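Local coordinates for outer membrane protein OMP121 (Bacteroides thetaiotaomicron, PDB 5FQ8) that probably imports nutrients across the outer membrane as a TonB-dependent receptor, with a plug domain held inside a transmembrane beta barrel, at residues G566-S571 against G585-S590; K38-A43 against T142-A147. All coordinates share one frame; numbering follows the deposited sequence.

Contact 1 (G566-S571 against G585-S590)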
ATOM      1  N   GLY B 566      53.094  15.281  13.283  1.00 38.24           N
ATOM      2  CA  GLY B 566      54.180  15.583  14.193  1.00 45.12           C
ATOM      3  C   GLY B 566      53.760  16.613  15.216  1.00 37.85           C
ATOM      4  O   GLY B 566      52.899  17.457  14.967  1.00 37.30           O
ATOM      5  N   SER B 567      54.388  16.526  16.383  1.00 38.39           N
ATOM      6  CA  SER B 567      54.114  17.427  17.489  1.00 38.38           C
ATOM      7  C   SER B 567      55.417  17.683  18.217  1.00 39.36           C
ATOM      8  O   SER B 567      56.151  16.746  18.533  1.00 39.86           O
ATOM      9  CB  SER B 567      53.084  16.841  18.444  1.00 37.83           C
ATOM     10  OG  SER B 567      52.911  17.679  19.563  1.00 37.92           O
ATOM     11  N   PHE B 568      55.697  18.951  18.474  1.00 41.05           N
ATOM     12  CA  PHE B 568      56.937  19.377  19.110  1.00 40.62           C
ATOM     13  C   PHE B 568      56.567  20.266  20.284  1.00 40.61           C
ATOM     14  O   PHE B 568      56.072  21.378  20.092  1.00 40.34           O
ATOM     15  CB  PHE B 568      57.813  20.098  18.095  1.00 41.14           C
ATOM     16  CG  PHE B 568      59.040  20.721  18.666  1.00 42.15           C
ATOM     17  CD1 PHE B 568      60.006  19.955  19.278  1.00 42.89           C
ATOM     18  CD2 PHE B 568      59.251  22.078  18.536  1.00 43.13           C
ATOM     19  CE1 PHE B 568      61.141  20.542  19.773  1.00 45.60           C
ATOM     20  CE2 PHE B 568      60.377  22.670  19.029  1.00 43.38           C
ATOM     21  CZ  PHE B 568      61.326  21.904  19.647  1.00 44.10           C
ATOM     22  N   ILE B 569      56.753  19.758  21.497  1.00 40.92           N
ATOM     23  CA  ILE B 569      56.473  20.529  22.700  1.00 41.01           C
ATOM     24  C   ILE B 569      57.781  21.193  23.102  1.00 42.05           C
ATOM     25  O   ILE B 569      58.632  20.575  23.733  1.00 42.73           O
ATOM     26  CB  ILE B 569      55.915  19.666  23.830  1.00 40.80           C
ATOM     27  CG1 ILE B 569      54.752  18.833  23.345  1.00 39.87           C
ATOM     28  CG2 ILE B 569      55.437  20.540  24.957  1.00 45.36           C
ATOM     29  CD1 ILE B 569      55.158  17.452  23.043  1.00 44.84           C
ATOM     30  N   PHE B 570      57.944  22.453  22.727  1.00 42.21           N
ATOM     31  CA  PHE B 570      59.131  23.190  23.115  1.00 43.22           C
ATOM     32  C   PHE B 570      59.019  23.778  24.507  1.00 43.49           C
ATOM     33  O   PHE B 570      59.960  24.433  24.950  1.00 44.74           O
ATOM     34  CB  PHE B 570      59.420  24.296  22.105  1.00 43.37           C
ATOM     35  CG  PHE B 570      58.224  25.109  21.758  1.00 42.55           C
ATOM     36  CD1 PHE B 570      57.847  26.179  22.541  1.00 42.58           C
ATOM     37  CD2 PHE B 570      57.473  24.803  20.649  1.00 57.78           C
ATOM     38  CE1 PHE B 570      56.744  26.931  22.226  1.00 41.87           C
ATOM     39  CE2 PHE B 570      56.363  25.546  20.327  1.00 47.70           C
ATOM     40  CZ  PHE B 570      55.996  26.612  21.120  1.00 46.00           C
ATOM     41  N   SER B 571      57.899  23.586  25.197  1.00 42.83           N
ATOM     42  CA  SER B 571      57.829  23.943  26.606  1.00 46.99           C
ATOM     43  C   SER B 571      58.926  23.227  27.364  1.00 48.71           C
ATOM     44  O   SER B 571      59.928  23.842  27.738  1.00 45.34           O
ATOM     45  CB  SER B 571      56.482  23.577  27.202  1.00 43.90           C
ATOM     46  OG  SER B 571      55.490  24.455  26.743  1.00 46.30           O
ATOM     47  N   GLY B 585      53.619  24.845  25.574  1.00 42.09           N
ATOM     48  CA  GLY B 585      53.927  25.366  24.261  1.00 40.16           C
ATOM     49  C   GLY B 585      54.229  24.233  23.307  1.00 49.99           C
ATOM     50  O   GLY B 585      55.286  23.606  23.385  1.00 40.65           O
ATOM     51  N   LYS B 586      53.292  23.965  22.401  1.00 45.87           N
ATOM     52  CA  LYS B 586      53.313  22.807  21.512  1.00 42.28           C
ATOM     53  C   LYS B 586      53.049  23.278  20.097  1.00 44.81           C
ATOM     54  O   LYS B 586      52.122  24.056  19.873  1.00 51.76           O
ATOM     55  CB  LYS B 586      52.249  21.797  21.946  1.00 41.90           C
ATOM     56  CG  LYS B 586      51.934  20.700  20.978  1.00 37.74           C
ATOM     57  CD  LYS B 586      50.571  20.130  21.316  1.00 40.50           C
ATOM     58  CE  LYS B 586      50.225  18.895  20.506  1.00 36.49           C
ATOM     59  NZ  LYS B 586      50.953  17.686  20.997  1.00 36.95           N
ATOM     60  N   ILE B 587      53.853  22.819  19.147  1.00 38.85           N
ATOM     61  CA  ILE B 587      53.657  23.155  17.742  1.00 38.56           C
ATOM     62  C   ILE B 587      53.312  21.880  16.981  1.00 38.11           C
ATOM     63  O   ILE B 587      53.834  20.804  17.290  1.00 38.39           O
ATOM     64  CB  ILE B 587      54.890  23.872  17.153  1.00 39.39           C
ATOM     65  CG1 ILE B 587      54.568  24.448  15.781  1.00 41.71           C
ATOM     66  CG2 ILE B 587      56.057  22.951  17.056  1.00 40.06           C
ATOM     67  CD1 ILE B 587      55.744  25.056  15.086  1.00 39.90           C
ATOM     68  N   ARG B 588      52.411  22.006  15.998  1.00 47.97           N
ATOM     69  CA  ARG B 588      51.712  20.886  15.371  1.00 36.82           C
ATOM     70  C   ARG B 588      51.809  20.951  13.856  1.00 36.74           C
ATOM     71  O   ARG B 588      51.797  22.033  13.271  1.00 36.79           O
ATOM     72  CB  ARG B 588      50.227  20.881  15.739  1.00 35.95           C
ATOM     73  CG  ARG B 588      49.853  19.956  16.836  1.00 35.78           C
ATOM     74  CD  ARG B 588      48.360  19.808  16.907  1.00 34.90           C
ATOM     75  NE  ARG B 588      47.706  20.832  17.710  1.00 34.72           N
ATOM     76  CZ  ARG B 588      47.077  21.878  17.206  1.00 34.39           C
ATOM     77  NH1 ARG B 588      47.030  22.028  15.899  1.00 40.80           N
ATOM     78  NH2 ARG B 588      46.498  22.764  18.001  1.00 34.27           N
ATOM     79  N   ALA B 589      51.837  19.782  13.217  1.00 42.88           N
ATOM     80  CA  ALA B 589      51.799  19.733  11.760  1.00 46.85           C
ATOM     81  C   ALA B 589      51.330  18.363  11.294  1.00 36.08           C
ATOM     82  O   ALA B 589      51.614  17.350  11.933  1.00 36.24           O
ATOM     83  CB  ALA B 589      53.163  20.060  11.158  1.00 37.36           C
ATOM     84  N   SER B 590      50.619  18.347  10.165  1.00 46.03           N
ATOM     85  CA  SER B 590      50.088  17.113   9.602  1.00 35.19           C
ATOM     86  C   SER B 590      49.966  17.216   8.091  1.00 35.09           C
ATOM     87  O   SER B 590      49.626  18.268   7.553  1.00 34.93           O
ATOM     88  CB  SER B 590      48.722  16.788  10.169  1.00 34.38           C
ATOM     89  OG  SER B 590      47.776  17.691   9.650  1.00 33.85           O
TER
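Two neighbouring strands of the TonB-dependent receptor barrel, 558-569 and 582-596, run antiparallel here. Gly-566 with Ala-589 and Phe-568 with Ile-587 are hydrogen-bonded pairs, each closed by two N-H...O=C bonds. The straightest of these, from Ile-587 N to Phe-568 O (2.8 Å, 170° at the hydrogen), has its donor above the carbonyl plane. Phe-568 and Ile-587 share one face of the sheet. The Ile-587 CG2 branch, between the backbone N and carbonyl carbon, lies in plane at the edge of the Phe-568 ring and 3.5 Å from Phe-568 CB. Phe-570 CG also sits between its N and C (chi1 48°), which lays the ring over Gly-585 with the carbonyl O above its centre. The edge of that ring meets Ile-587 CB, and Leu-652 and Met-654 of strand 643-656 touch it as well. On the other face, that of Ser-567 and Arg-588, the Lys-586 chain runs extended across toward Ser-567 on the neighbouring strand, then bends at its last torsion (chi4 76°), so that NZ donates a hydrogen bond to Ser-567 OG, very short in the model. The plug comes close on this face, and Lys-586 NZ also bonds Lys-38 O. Arg-588 leads away from strand 558-569 to a salt bridge between its NH2 and Asp-664 OD1.

Contact 2 (K38-A43 against T142-A147)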
ATOM      1  N   LYS B  38      47.336  13.458  23.233  1.00 77.35           N
ATOM      2  CA  LYS B  38      47.636  14.892  23.205  1.00 63.44           C
ATOM      3  C   LYS B  38      49.119  15.024  22.883  1.00 56.12           C
ATOM      4  O   LYS B  38      49.733  16.077  23.064  1.00 61.15           O
ATOM      5  CB  LYS B  38      47.265  15.631  24.487  1.00 40.69           C
ATOM      6  CG  LYS B  38      45.786  15.957  24.610  1.00 38.34           C
ATOM      7  CD  LYS B  38      45.597  17.226  25.411  1.00 38.47           C
ATOM      8  CE  LYS B  38      44.146  17.555  25.659  1.00 35.47           C
ATOM      9  NZ  LYS B  38      44.010  18.868  26.349  1.00 34.59           N
ATOM     10  N   ALA B  39      49.701  13.923  22.435  1.00 61.61           N
ATOM     11  CA  ALA B  39      50.805  13.922  21.495  1.00 58.75           C
ATOM     12  C   ALA B  39      50.315  14.081  20.062  1.00 57.59           C
ATOM     13  O   ALA B  39      51.074  13.864  19.115  1.00 54.58           O
ATOM     14  CB  ALA B  39      51.585  12.623  21.628  1.00 63.01           C
ATOM     15  N   LEU B  40      49.040  14.427  19.911  1.00 55.65           N
ATOM     16  CA  LEU B  40      48.380  14.555  18.630  1.00 52.47           C
ATOM     17  C   LEU B  40      49.032  15.641  17.791  1.00 49.54           C
ATOM     18  O   LEU B  40      49.661  16.564  18.302  1.00 53.30           O
ATOM     19  CB  LEU B  40      46.915  14.892  18.854  1.00 34.18           C
ATOM     20  CG  LEU B  40      45.875  14.367  17.885  1.00 34.59           C
ATOM     21  CD1 LEU B  40      45.918  12.854  17.849  1.00 40.62           C
ATOM     22  CD2 LEU B  40      44.532  14.846  18.353  1.00 32.83           C
ATOM     23  N   GLY B  41      48.853  15.537  16.481  1.00 44.16           N
ATOM     24  CA  GLY B  41      49.454  16.499  15.587  1.00 42.98           C
ATOM     25  C   GLY B  41      48.453  17.237  14.733  1.00 36.42           C
ATOM     26  O   GLY B  41      48.810  17.734  13.668  1.00 44.60           O
ATOM     27  N   TYR B  42      47.201  17.322  15.173  1.00 33.90           N
ATOM     28  CA  TYR B  42      46.191  18.064  14.432  1.00 33.30           C
ATOM     29  C   TYR B  42      45.127  18.548  15.404  1.00 32.86           C
ATOM     30  O   TYR B  42      45.128  18.195  16.584  1.00 32.98           O
ATOM     31  CB  TYR B  42      45.598  17.223  13.292  1.00 32.84           C
ATOM     32  CG  TYR B  42      44.981  15.918  13.715  1.00 32.51           C
ATOM     33  CD1 TYR B  42      43.651  15.849  14.090  1.00 31.85           C
ATOM     34  CD2 TYR B  42      45.722  14.757  13.725  1.00 32.88           C
ATOM     35  CE1 TYR B  42      43.084  14.659  14.475  1.00 31.59           C
ATOM     36  CE2 TYR B  42      45.163  13.567  14.106  1.00 32.62           C
ATOM     37  CZ  TYR B  42      43.845  13.522  14.480  1.00 31.98           C
ATOM     38  OH  TYR B  42      43.291  12.329  14.862  1.00 31.76           O
ATOM     39  N   ALA B  43      44.214  19.370  14.898  1.00 32.37           N
ATOM     40  CA  ALA B  43      43.225  20.014  15.750  1.00 32.01           C
ATOM     41  C   ALA B  43      42.289  18.998  16.369  1.00 31.56           C
ATOM     42  O   ALA B  43      41.785  18.105  15.686  1.00 31.18           O
ATOM     43  CB  ALA B  43      42.418  21.031  14.957  1.00 31.60           C
ATOM     44  N   THR B 142      35.650  13.775  22.431  1.00 29.60           N
ATOM     45  CA  THR B 142      36.800  14.337  21.745  1.00 29.90           C
ATOM     46  C   THR B 142      36.553  14.326  20.246  1.00 36.95           C
ATOM     47  O   THR B 142      36.288  13.271  19.663  1.00 31.47           O
ATOM     48  CB  THR B 142      38.053  13.558  22.094  1.00 30.50           C
ATOM     49  OG1 THR B 142      38.428  13.880  23.426  1.00 30.95           O
ATOM     50  CG2 THR B 142      39.179  13.904  21.162  1.00 30.78           C
ATOM     51  N   ILE B 143      36.643  15.502  19.636  1.00 34.63           N
ATOM     52  CA  ILE B 143      36.323  15.725  18.232  1.00 29.06           C
ATOM     53  C   ILE B 143      37.628  15.830  17.467  1.00 39.03           C
ATOM     54  O   ILE B 143      38.396  16.769  17.678  1.00 45.26           O
ATOM     55  CB  ILE B 143      35.477  16.988  18.057  1.00 28.73           C
ATOM     56  CG1 ILE B 143      34.103  16.762  18.650  1.00 28.30           C
ATOM     57  CG2 ILE B 143      35.374  17.353  16.625  1.00 28.48           C
ATOM     58  CD1 ILE B 143      33.190  17.881  18.449  1.00 27.97           C
ATOM     59  N   LEU B 144      37.897  14.876  16.593  1.00 34.25           N
ATOM     60  CA  LEU B 144      39.067  14.946  15.728  1.00 29.85           C
ATOM     61  C   LEU B 144      38.669  15.688  14.461  1.00 40.19           C
ATOM     62  O   LEU B 144      37.832  15.210  13.691  1.00 29.08           O
ATOM     63  CB  LEU B 144      39.584  13.547  15.407  1.00 30.04           C
ATOM     64  CG  LEU B 144      39.822  12.683  16.632  1.00 30.32           C
ATOM     65  CD1 LEU B 144      40.280  11.320  16.222  1.00 30.51           C
ATOM     66  CD2 LEU B 144      40.861  13.339  17.476  1.00 30.91           C
ATOM     67  N   LYS B 145      39.254  16.857  14.243  1.00 31.38           N
ATOM     68  CA  LYS B 145      38.785  17.682  13.141  1.00 33.36           C
ATOM     69  C   LYS B 145      39.512  17.386  11.838  1.00 29.72           C
ATOM     70  O   LYS B 145      38.938  17.556  10.757  1.00 29.39           O
ATOM     71  CB  LYS B 145      38.943  19.150  13.497  1.00 29.69           C
ATOM     72  CG  LYS B 145      38.344  19.527  14.826  1.00 29.59           C
ATOM     73  CD  LYS B 145      38.566  21.005  15.100  1.00 31.94           C
ATOM     74  CE  LYS B 145      38.123  21.427  16.488  1.00 29.84           C
ATOM     75  NZ  LYS B 145      38.934  20.758  17.513  1.00 40.48           N
ATOM     76  N   GLY B 146      40.758  16.946  11.917  1.00 30.28           N
ATOM     77  CA  GLY B 146      41.561  16.809  10.734  1.00 30.58           C
ATOM     78  C   GLY B 146      41.438  15.444  10.120  1.00 30.46           C
ATOM     79  O   GLY B 146      41.069  14.478  10.773  1.00 30.30           O
ATOM     80  N   ALA B 147      41.751  15.373   8.837  1.00 30.56           N
ATOM     81  CA  ALA B 147      41.520  14.169   8.059  1.00 30.41           C
ATOM     82  C   ALA B 147      42.808  13.652   7.444  1.00 31.04           C
ATOM     83  O   ALA B 147      42.795  13.130   6.334  1.00 31.03           O
ATOM     84  CB  ALA B 147      40.477  14.432   6.979  1.00 29.90           C
TER
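The Tyr-42 ring stands at the centre of the side-chain contacts. Leu-40, from its own segment, sets CG 3.9 Å above one face, offset toward the rim, while Leu-144 comes in at the edge, its CB in the ring plane and 3.8 Å from Tyr-42 CE1. At the far end of the ring the phenol oxygen meets both branches of the same leucine, Tyr-42 OH lying 3.5 Å from Leu-144 CD1. Chi1 of 57° places Tyr-42 CG between the backbone N and the carbonyl carbon, and the ring is thereby directed at 142-147. Leu-144 has CG anti to its carbonyl carbon; CD1 continues the chain, anti to CA, and CD2, the other branch, meets Leu-40 CD2 at 4.1 Å, the two side chains crossing at about a right angle. Nearer the backbone, Tyr-42 CD1 lies 3.8 Å from Gly-146 N. Both segments belong to the plug domain of the TonB-dependent receptor, where 38-43 leads into strand 44-48, which pairs antiparallel with strand 138-144 in the small mixed sheet of the plug. One backbone bond joins the two segments: Lys-145 N donates to Ala-43 O over 3.2 Å and nearly straight (167°), but from above the carbonyl plane. The aliphatic part of Lys-145 runs beside Ala-43, CD to CB 3.9 Å, and the chain bends at chi4 so that its amine bonds Thr-45 OG1, while the backbone of Thr-45 is hydrogen-bonded with that of Ile-143. Leu-144 also touches Val-161 and Met-163 of strand 161-166. Barrel side chains bond two backbone atoms: Glu-649 accepts from Ala-43 N, and Arg-670 donates to Lys-145 O.

Contact 1 is part of the barrel wall and contact 2 lies within the plug; their centres are 12 Å apart, and segment 38-43 of contact 2 lies against strand 582-596. Lys-586 of contact 1 provides the polar tie, its NZ lying 2.9 Å from Lys-38 O in a probable hydrogen bond, with a weaker one to Leu-40 O. Two residues on, the aliphatic part of Arg-588 packs on the same segment, CD being 3.2 Å from Tyr-42 N. The start of the plug therefore lies against the face of the wall that carries Lys-586 and Arg-588. Both contacts lie away from the calcium and magnesium sites and from the lipid pocket.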